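Long-range contact in extracellular solute-binding protein, family 7 (Colwellia psychrerythraea, PDB 4PET), which probably serves as the periplasmic solute-binding component of a TRAP transporter, binding pyruvate together with a calcium ion: residues Val136-Gly148 against Thr239-Asn251. Numbering follows the deposited sequence.
Sequences VYDQYGIMSFPGG and TELQFMVNQKAYN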
ATOM      1  N   VAL A 136     -10.533 -21.882  -1.975  1.00 17.39           N
ATOM      2  CA  VAL A 136     -10.880 -22.032  -3.394  1.00 21.74           C
ATOM      3  C   VAL A 136      -9.791 -22.821  -4.109  1.00 24.58           C
ATOM      4  O   VAL A 136     -10.089 -23.740  -4.861  1.00 24.27           O
ATOM      5  CB  VAL A 136     -11.130 -20.655  -4.081  1.00 21.73           C
ATOM      6  CG1 VAL A 136     -11.104 -20.779  -5.611  1.00 26.93           C
ATOM      7  CG2 VAL A 136     -12.469 -20.064  -3.580  1.00 19.58           C
ATOM      8  N   TYR A 137      -8.530 -22.488  -3.844  1.00 17.60           N
ATOM      9  CA  TYR A 137      -7.427 -23.035  -4.616  1.00 15.49           C
ATOM     10  C   TYR A 137      -6.905 -24.390  -4.157  1.00 16.07           C
ATOM     11  O   TYR A 137      -6.329 -25.137  -4.961  1.00 17.53           O
ATOM     12  CB  TYR A 137      -6.263 -22.003  -4.703  1.00 19.73           C
ATOM     13  CG  TYR A 137      -6.457 -21.012  -5.835  1.00 19.96           C
ATOM     14  CD1 TYR A 137      -6.009 -21.299  -7.124  1.00 21.60           C
ATOM     15  CD2 TYR A 137      -7.090 -19.807  -5.625  1.00 16.60           C
ATOM     16  CE1 TYR A 137      -6.188 -20.422  -8.155  1.00 16.58           C
ATOM     17  CE2 TYR A 137      -7.279 -18.917  -6.666  1.00 20.71           C
ATOM     18  CZ  TYR A 137      -6.842 -19.242  -7.937  1.00 19.58           C
ATOM     19  OH  TYR A 137      -6.986 -18.360  -9.003  1.00 20.58           O
ATOM     20  N   ASP A 138      -7.117 -24.716  -2.888  1.00 17.61           N
ATOM     21  CA  ASP A 138      -6.637 -25.994  -2.326  1.00 23.90           C
ATOM     22  C   ASP A 138      -7.173 -27.180  -3.082  1.00 24.74           C
ATOM     23  O   ASP A 138      -6.520 -28.223  -3.151  1.00 20.74           O
ATOM     24  CB  ASP A 138      -7.044 -26.203  -0.859  1.00 19.88           C
ATOM     25  CG  ASP A 138      -6.022 -25.624   0.134  1.00 30.76           C
ATOM     26  OD1 ASP A 138      -4.934 -25.170  -0.300  1.00 26.89           O
ATOM     27  OD2 ASP A 138      -6.315 -25.636   1.362  1.00 27.18           O
ATOM     28  N   GLN A 139      -8.388 -27.047  -3.582  1.00 21.71           N
ATOM     29  CA  GLN A 139      -9.010 -28.146  -4.308  1.00 25.60           C
ATOM     30  C   GLN A 139      -8.181 -28.536  -5.530  1.00 21.47           C
ATOM     31  O   GLN A 139      -8.293 -29.654  -6.008  1.00 22.59           O
ATOM     32  CB  GLN A 139     -10.436 -27.773  -4.711  1.00 23.64           C
ATOM     33  CG  GLN A 139     -10.507 -26.697  -5.751  1.00 27.22           C
ATOM     34  CD  GLN A 139     -11.928 -26.301  -6.054  1.00 31.34           C
ATOM     35  OE1 GLN A 139     -12.656 -27.041  -6.730  1.00 32.49           O
ATOM     36  NE2 GLN A 139     -12.345 -25.134  -5.551  1.00 25.95           N
ATOM     37  N   TYR A 140      -7.342 -27.627  -6.026  1.00 18.95           N
ATOM     38  CA  TYR A 140      -6.523 -27.904  -7.209  1.00 17.89           C
ATOM     39  C   TYR A 140      -5.092 -28.303  -6.879  1.00 22.85           C
ATOM     40  O   TYR A 140      -4.289 -28.571  -7.786  1.00 23.54           O
ATOM     41  CB  TYR A 140      -6.515 -26.689  -8.139  1.00 18.94           C
ATOM     42  CG  TYR A 140      -7.894 -26.266  -8.502  1.00 17.01           C
ATOM     43  CD1 TYR A 140      -8.703 -27.075  -9.303  1.00 20.55           C
ATOM     44  CD2 TYR A 140      -8.397 -25.062  -8.070  1.00 18.08           C
ATOM     45  CE1 TYR A 140      -9.979 -26.705  -9.630  1.00 17.60           C
ATOM     46  CE2 TYR A 140      -9.679 -24.689  -8.387  1.00 23.28           C
ATOM     47  CZ  TYR A 140     -10.462 -25.520  -9.164  1.00 20.24           C
ATOM     48  OH  TYR A 140     -11.726 -25.116  -9.468  1.00 24.03           O
ATOM     49  N   GLY A 141      -4.764 -28.339  -5.592  1.00 23.20           N
ATOM     50  CA  GLY A 141      -3.393 -28.553  -5.175  1.00 21.94           C
ATOM     51  C   GLY A 141      -2.519 -27.360  -5.588  1.00 19.51           C
ATOM     52  O   GLY A 141      -1.307 -27.495  -5.837  1.00 18.98           O
ATOM     53  N   ILE A 142      -3.147 -26.196  -5.639  1.00 17.16           N
ATOM     54  CA  ILE A 142      -2.461 -24.938  -5.928  1.00 17.48           C
ATOM     55  C   ILE A 142      -2.548 -23.984  -4.706  1.00 22.56           C
ATOM     56  O   ILE A 142      -3.597 -23.852  -4.068  1.00 21.72           O
ATOM     57  CB  ILE A 142      -3.106 -24.238  -7.110  1.00 18.89           C
ATOM     58  CG1 ILE A 142      -2.804 -24.982  -8.427  1.00 19.39           C
ATOM     59  CG2 ILE A 142      -2.595 -22.785  -7.237  1.00 20.98           C
ATOM     60  CD1 ILE A 142      -3.663 -24.493  -9.560  1.00 19.03           C
HETATM   61  N   MSE A 143      -1.431 -23.343  -4.401  1.00 17.05           N
HETATM   62  CA  MSE A 143      -1.375 -22.286  -3.393  1.00 17.53           C
HETATM   63  C   MSE A 143      -1.309 -20.995  -4.173  1.00 19.18           C
HETATM   64  O   MSE A 143      -0.524 -20.866  -5.134  1.00 21.67           O
HETATM   65  CB  MSE A 143      -0.144 -22.430  -2.485  1.00 17.67           C
HETATM   66  CG  MSE A 143       0.060 -23.793  -1.837  1.00 22.16           C
HETATM   67 SE   MSE A 143       1.905 -23.973  -1.185  0.86 24.03          SE
HETATM   68  CE  MSE A 143       1.763 -23.059   0.511  1.00 24.71           C
ATOM     69  N   SER A 144      -2.160 -20.054  -3.798  1.00 19.82           N
ATOM     70  CA  SER A 144      -2.195 -18.758  -4.461  1.00 15.63           C
ATOM     71  C   SER A 144      -1.887 -17.677  -3.457  1.00 18.50           C
ATOM     72  O   SER A 144      -2.354 -17.751  -2.313  1.00 18.10           O
ATOM     73  CB  SER A 144      -3.564 -18.512  -5.068  1.00 18.54           C
ATOM     74  OG  SER A 144      -3.567 -17.339  -5.839  1.00 17.83           O
ATOM     75  N   PHE A 145      -1.080 -16.706  -3.908  1.00 15.27           N
ATOM     76  CA  PHE A 145      -0.576 -15.574  -3.106  1.00 14.42           C
ATOM     77  C   PHE A 145      -0.704 -14.286  -3.906  1.00 16.13           C
ATOM     78  O   PHE A 145      -0.598 -14.328  -5.154  1.00 17.25           O
ATOM     79  CB  PHE A 145       0.916 -15.737  -2.817  1.00 17.50           C
ATOM     80  CG  PHE A 145       1.259 -16.976  -2.050  1.00 23.02           C
ATOM     81  CD1 PHE A 145       1.427 -18.179  -2.695  1.00 23.03           C
ATOM     82  CD2 PHE A 145       1.463 -16.917  -0.679  1.00 27.38           C
ATOM     83  CE1 PHE A 145       1.758 -19.328  -1.980  1.00 22.89           C
ATOM     84  CE2 PHE A 145       1.799 -18.048   0.041  1.00 27.93           C
ATOM     85  CZ  PHE A 145       1.935 -19.256  -0.599  1.00 24.05           C
ATOM     86  N   PRO A 146      -0.916 -13.141  -3.218  1.00 17.72           N
ATOM     87  CA  PRO A 146      -0.892 -11.824  -3.880  1.00 17.40           C
ATOM     88  C   PRO A 146       0.362 -11.705  -4.743  1.00 17.73           C
ATOM     89  O   PRO A 146       1.425 -12.058  -4.251  1.00 17.64           O
ATOM     90  CB  PRO A 146      -0.853 -10.842  -2.692  1.00 18.14           C
ATOM     91  CG  PRO A 146      -1.705 -11.564  -1.610  1.00 17.78           C
ATOM     92  CD  PRO A 146      -1.240 -13.021  -1.775  1.00 19.81           C
ATOM     93  N   GLY A 147       0.245 -11.229  -5.992  1.00 18.08           N
ATOM     94  CA  GLY A 147       1.390 -11.158  -6.892  1.00 16.18           C
ATOM     95  C   GLY A 147       1.725  -9.752  -7.401  1.00 18.82           C
ATOM     96  O   GLY A 147       2.552  -9.614  -8.291  1.00 19.12           O
ATOM     97  N   GLY A 148       1.047  -8.740  -6.850  1.00 15.13           N
ATOM     98  CA  GLY A 148       1.311  -7.338  -7.131  1.00 13.69           C
ATOM     99  C   GLY A 148       0.069  -6.563  -7.527  1.00 21.23           C
ATOM    100  O   GLY A 148      -0.703  -7.025  -8.379  1.00 21.03           O
ATOM    101  N   THR A 239      -6.480  -3.997  -8.736  1.00 20.56           N
ATOM    102  CA  THR A 239      -6.088  -5.242  -9.365  1.00 17.11           C
ATOM    103  C   THR A 239      -4.838  -5.839  -8.771  1.00 21.40           C
ATOM    104  O   THR A 239      -3.747  -5.290  -8.890  1.00 17.44           O
ATOM    105  CB  THR A 239      -5.928  -5.041 -10.881  1.00 20.29           C
ATOM    106  OG1 THR A 239      -7.169  -4.575 -11.405  1.00 26.43           O
ATOM    107  CG2 THR A 239      -5.501  -6.349 -11.578  1.00 25.58           C
ATOM    108  N   GLU A 240      -5.020  -6.971  -8.101  1.00 16.74           N
ATOM    109  CA  GLU A 240      -3.897  -7.710  -7.533  1.00 15.90           C
ATOM    110  C   GLU A 240      -3.585  -8.880  -8.439  1.00 16.70           C
ATOM    111  O   GLU A 240      -4.484  -9.667  -8.775  1.00 17.71           O
ATOM    112  CB  GLU A 240      -4.245  -8.236  -6.139  1.00 16.29           C
ATOM    113  CG  GLU A 240      -3.105  -8.923  -5.446  1.00 19.71           C
ATOM    114  CD  GLU A 240      -2.090  -7.942  -4.869  1.00 22.97           C
ATOM    115  OE1 GLU A 240      -2.489  -6.874  -4.328  1.00 24.05           O
ATOM    116  OE2 GLU A 240      -0.896  -8.269  -4.933  1.00 21.66           O
ATOM    117  N   LEU A 241      -2.326  -9.026  -8.832  1.00 15.21           N
ATOM    118  CA  LEU A 241      -1.977 -10.222  -9.594  1.00 17.18           C
ATOM    119  C   LEU A 241      -1.801 -11.414  -8.647  1.00 19.82           C
ATOM    120  O   LEU A 241      -2.088 -11.331  -7.447  1.00 17.58           O
ATOM    121  CB  LEU A 241      -0.725  -9.994 -10.445  1.00 16.63           C
ATOM    122  CG  LEU A 241      -0.818  -8.760 -11.358  1.00 15.00           C
ATOM    123  CD1 LEU A 241       0.498  -8.507 -12.076  1.00 22.42           C
ATOM    124  CD2 LEU A 241      -1.932  -8.900 -12.383  1.00 18.88           C
ATOM    125  N   GLN A 242      -1.331 -12.524  -9.209  1.00 17.44           N
ATOM    126  CA  GLN A 242      -1.257 -13.770  -8.480  1.00 19.81           C
ATOM    127  C   GLN A 242       0.076 -14.458  -8.706  1.00 16.86           C
ATOM    128  O   GLN A 242       0.517 -14.566  -9.851  1.00 21.84           O
ATOM    129  CB  GLN A 242      -2.372 -14.641  -9.080  1.00 23.00           C
ATOM    130  CG  GLN A 242      -2.223 -16.046  -8.944  1.00 27.36           C
ATOM    131  CD  GLN A 242      -3.399 -16.761  -9.575  1.00 23.18           C
ATOM    132  OE1 GLN A 242      -3.580 -16.769 -10.800  1.00 18.60           O
ATOM    133  NE2 GLN A 242      -4.217 -17.353  -8.733  1.00 21.41           N
ATOM    134  N   PHE A 243       0.714 -14.935  -7.632  1.00 15.31           N
ATOM    135  CA  PHE A 243       1.682 -16.013  -7.750  1.00 12.62           C
ATOM    136  C   PHE A 243       0.916 -17.282  -7.426  1.00 21.58           C
ATOM    137  O   PHE A 243       0.035 -17.289  -6.528  1.00 20.98           O
ATOM    138  CB  PHE A 243       2.826 -15.942  -6.721  1.00 13.27           C
ATOM    139  CG  PHE A 243       3.877 -14.877  -6.983  1.00 16.30           C
ATOM    140  CD1 PHE A 243       4.877 -15.091  -7.910  1.00 17.39           C
ATOM    141  CD2 PHE A 243       3.893 -13.695  -6.247  1.00 15.03           C
ATOM    142  CE1 PHE A 243       5.854 -14.159  -8.145  1.00 16.21           C
ATOM    143  CE2 PHE A 243       4.871 -12.738  -6.479  1.00 15.59           C
ATOM    144  CZ  PHE A 243       5.850 -12.974  -7.457  1.00 15.07           C
HETATM  145  N   MSE A 244       1.278 -18.358  -8.119  1.00 18.52           N
HETATM  146  CA  MSE A 244       0.766 -19.694  -7.817  1.00 15.70           C
HETATM  147  C   MSE A 244       1.938 -20.636  -7.570  1.00 21.08           C
HETATM  148  O   MSE A 244       2.957 -20.570  -8.245  1.00 18.63           O
HETATM  149  CB  MSE A 244      -0.080 -20.250  -8.975  1.00 20.98           C
HETATM  150  CG  MSE A 244      -1.471 -19.636  -9.037  1.00 16.55           C
HETATM  151 SE   MSE A 244      -2.622 -20.352 -10.394  0.86 17.04          SE
HETATM  152  CE  MSE A 244      -1.647 -19.634 -11.954  1.00 19.15           C
ATOM    153  N   VAL A 245       1.781 -21.512  -6.590  1.00 18.36           N
ATOM    154  CA  VAL A 245       2.809 -22.482  -6.292  1.00 16.16           C
ATOM    155  C   VAL A 245       2.167 -23.855  -6.188  1.00 18.83           C
ATOM    156  O   VAL A 245       1.147 -24.030  -5.531  1.00 19.58           O
ATOM    157  CB  VAL A 245       3.477 -22.184  -4.947  1.00 16.11           C
ATOM    158  CG1 VAL A 245       4.595 -23.199  -4.683  1.00 15.37           C
ATOM    159  CG2 VAL A 245       4.024 -20.794  -4.915  1.00 20.37           C
ATOM    160  N   ASN A 246       2.765 -24.827  -6.850  1.00 20.39           N
ATOM    161  CA  ASN A 246       2.304 -26.194  -6.738  1.00 20.96           C
ATOM    162  C   ASN A 246       2.550 -26.708  -5.317  1.00 18.68           C
ATOM    163  O   ASN A 246       3.681 -26.695  -4.848  1.00 22.35           O
ATOM    164  CB  ASN A 246       3.042 -27.058  -7.761  1.00 18.50           C
ATOM    165  CG  ASN A 246       2.668 -28.509  -7.650  1.00 21.46           C
ATOM    166  OD1 ASN A 246       3.279 -29.256  -6.889  1.00 23.19           O
ATOM    167  ND2 ASN A 246       1.636 -28.920  -8.411  1.00 22.34           N
ATOM    168  N   GLN A 247       1.487 -27.138  -4.636  1.00 23.84           N
ATOM    169  CA  GLN A 247       1.554 -27.546  -3.217  1.00 22.64           C
ATOM    170  C   GLN A 247       2.587 -28.643  -2.982  1.00 17.87           C
ATOM    171  O   GLN A 247       3.365 -28.595  -2.010  1.00 21.94           O
ATOM    172  CB  GLN A 247       0.174 -28.037  -2.766  1.00 24.38           C
ATOM    173  CG  GLN A 247       0.083 -28.468  -1.311  1.00 23.63           C
ATOM    174  CD  GLN A 247       0.012 -27.310  -0.356  1.00 28.04           C
ATOM    175  OE1 GLN A 247      -0.883 -26.453  -0.455  1.00 32.67           O
ATOM    176  NE2 GLN A 247       0.956 -27.272   0.599  1.00 28.73           N
ATOM    177  N   LYS A 248       2.605 -29.642  -3.869  1.00 19.67           N
ATOM    178  CA  LYS A 248       3.548 -30.737  -3.730  1.00 18.39           C
ATOM    179  C   LYS A 248       4.979 -30.265  -3.865  1.00 21.97           C
ATOM    180  O   LYS A 248       5.841 -30.706  -3.117  1.00 18.36           O
ATOM    181  CB  LYS A 248       3.244 -31.849  -4.728  1.00 21.16           C
ATOM    182  CG  LYS A 248       2.004 -32.665  -4.301  1.00 29.94           C
ATOM    183  CD  LYS A 248       1.669 -33.773  -5.297  1.00 43.23           C
ATOM    184  CE  LYS A 248       0.596 -34.703  -4.741  1.00 47.47           C
ATOM    185  NZ  LYS A 248       1.163 -35.568  -3.668  1.00 54.49           N
ATOM    186  N   ALA A 249       5.234 -29.321  -4.770  1.00 21.37           N
ATOM    187  CA  ALA A 249       6.574 -28.770  -4.891  1.00 18.76           C
ATOM    188  C   ALA A 249       6.912 -27.996  -3.628  1.00 18.41           C
ATOM    189  O   ALA A 249       7.984 -28.157  -3.080  1.00 20.18           O
ATOM    190  CB  ALA A 249       6.692 -27.864  -6.131  1.00 24.02           C
ATOM    191  N   TYR A 250       5.993 -27.172  -3.157  1.00 17.37           N
ATOM    192  CA  TYR A 250       6.239 -26.423  -1.935  1.00 23.40           C
ATOM    193  C   TYR A 250       6.548 -27.391  -0.760  1.00 20.69           C
ATOM    194  O   TYR A 250       7.504 -27.187  -0.025  1.00 20.79           O
ATOM    195  CB  TYR A 250       5.042 -25.538  -1.639  1.00 20.76           C
ATOM    196  CG  TYR A 250       5.086 -24.755  -0.343  1.00 22.16           C
ATOM    197  CD1 TYR A 250       5.623 -23.468  -0.291  1.00 23.25           C
ATOM    198  CD2 TYR A 250       4.568 -25.293   0.829  1.00 21.11           C
ATOM    199  CE1 TYR A 250       5.630 -22.744   0.916  1.00 20.78           C
ATOM    200  CE2 TYR A 250       4.577 -24.580   2.032  1.00 28.44           C
ATOM    201  CZ  TYR A 250       5.108 -23.302   2.060  1.00 24.36           C
ATOM    202  OH  TYR A 250       5.111 -22.591   3.236  1.00 28.49           O
ATOM    203  N   ASN A 251       5.767 -28.456  -0.626  1.00 19.77           N
ATOM    204  CA  ASN A 251       5.964 -29.411   0.459  1.00 23.81           C
ATOM    205  C   ASN A 251       7.345 -30.053   0.411  1.00 25.36           C
ATOM    206  O   ASN A 251       7.868 -30.469   1.423  1.00 28.83           O
ATOM    207  CB  ASN A 251       4.953 -30.542   0.375  1.00 28.60           C
ATOM    208  CG  ASN A 251       3.522 -30.099   0.565  1.00 29.32           C
ATOM    209  OD1 ASN A 251       3.219 -29.061   1.174  1.00 28.85           O
ATOM    210  ND2 ASN A 251       2.616 -30.921   0.054  1.00 34.59           N
TER
HETATM  211  O   HOH W   1      -3.161 -27.021  -1.849  1.00 30.43           O
HETATM  212  O   HOH W   2      -2.299 -24.611   1.285  1.00 37.06           O
HETATM  213  O   HOH W   3       0.009 -30.062  -5.723  1.00 24.90           O
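Gln242 NE2 is shared by two hydroxyls from 136-148. It donates to Ser144 OG at 3.0 Å in a nearly straight bond (176°), and to Tyr137 OH at 3.0 Å. Both oxygens lie in the amide plane, which stands at 84° to the Tyr137 ring. Gln242 CG is anti to the backbone N (chi1 156°), and the chain runs extended toward the two hydroxyls. Trp98 NE1 bonds Gln242 OE1, so both polar atoms of the amide are held. Ser95 OG also bonds Tyr137 OH.

The backbones form an antiparallel ladder. Met143 with Val245 and Phe145 with Phe243 are its hydrogen-bonded pairs. The ladder is distorted toward Gly147, whose N reaches Leu241 O from above the carbonyl plane. Beside Gly147 the Glu240 chain bends at chi2, and its OE2 accepts from Gly148 N at 2.8 Å. His121 and Asn149 hold Glu240 OE1.

At the other end, Met143, a selenomethionine, lies across one face of Tyr250. Its CE sits over the ring centre, 3.5 Å from the centroid, in a CH-pi contact. Its SE adds a Met-aromatic contact over the same face. Two waters donate to both Asp138 OD1 and Gln247 OE1. Asp138 OD2 forms a salt bridge with Lys134 NZ. Asn246 OD1 N-caps the following helix by accepting from Ala249 N, while its ND2 bonds Val83 O.

Thr239 and Leu241 touch the bound pyruvate. Strand 142-149 is an outer strand of a five-stranded mixed sheet, with 240-246 between it and 90-93. Helix 255-290 packs against Phe145, Phe243 and Leu241, while helix 129-137 packs on Ser144 and helix 79-85 on Met244.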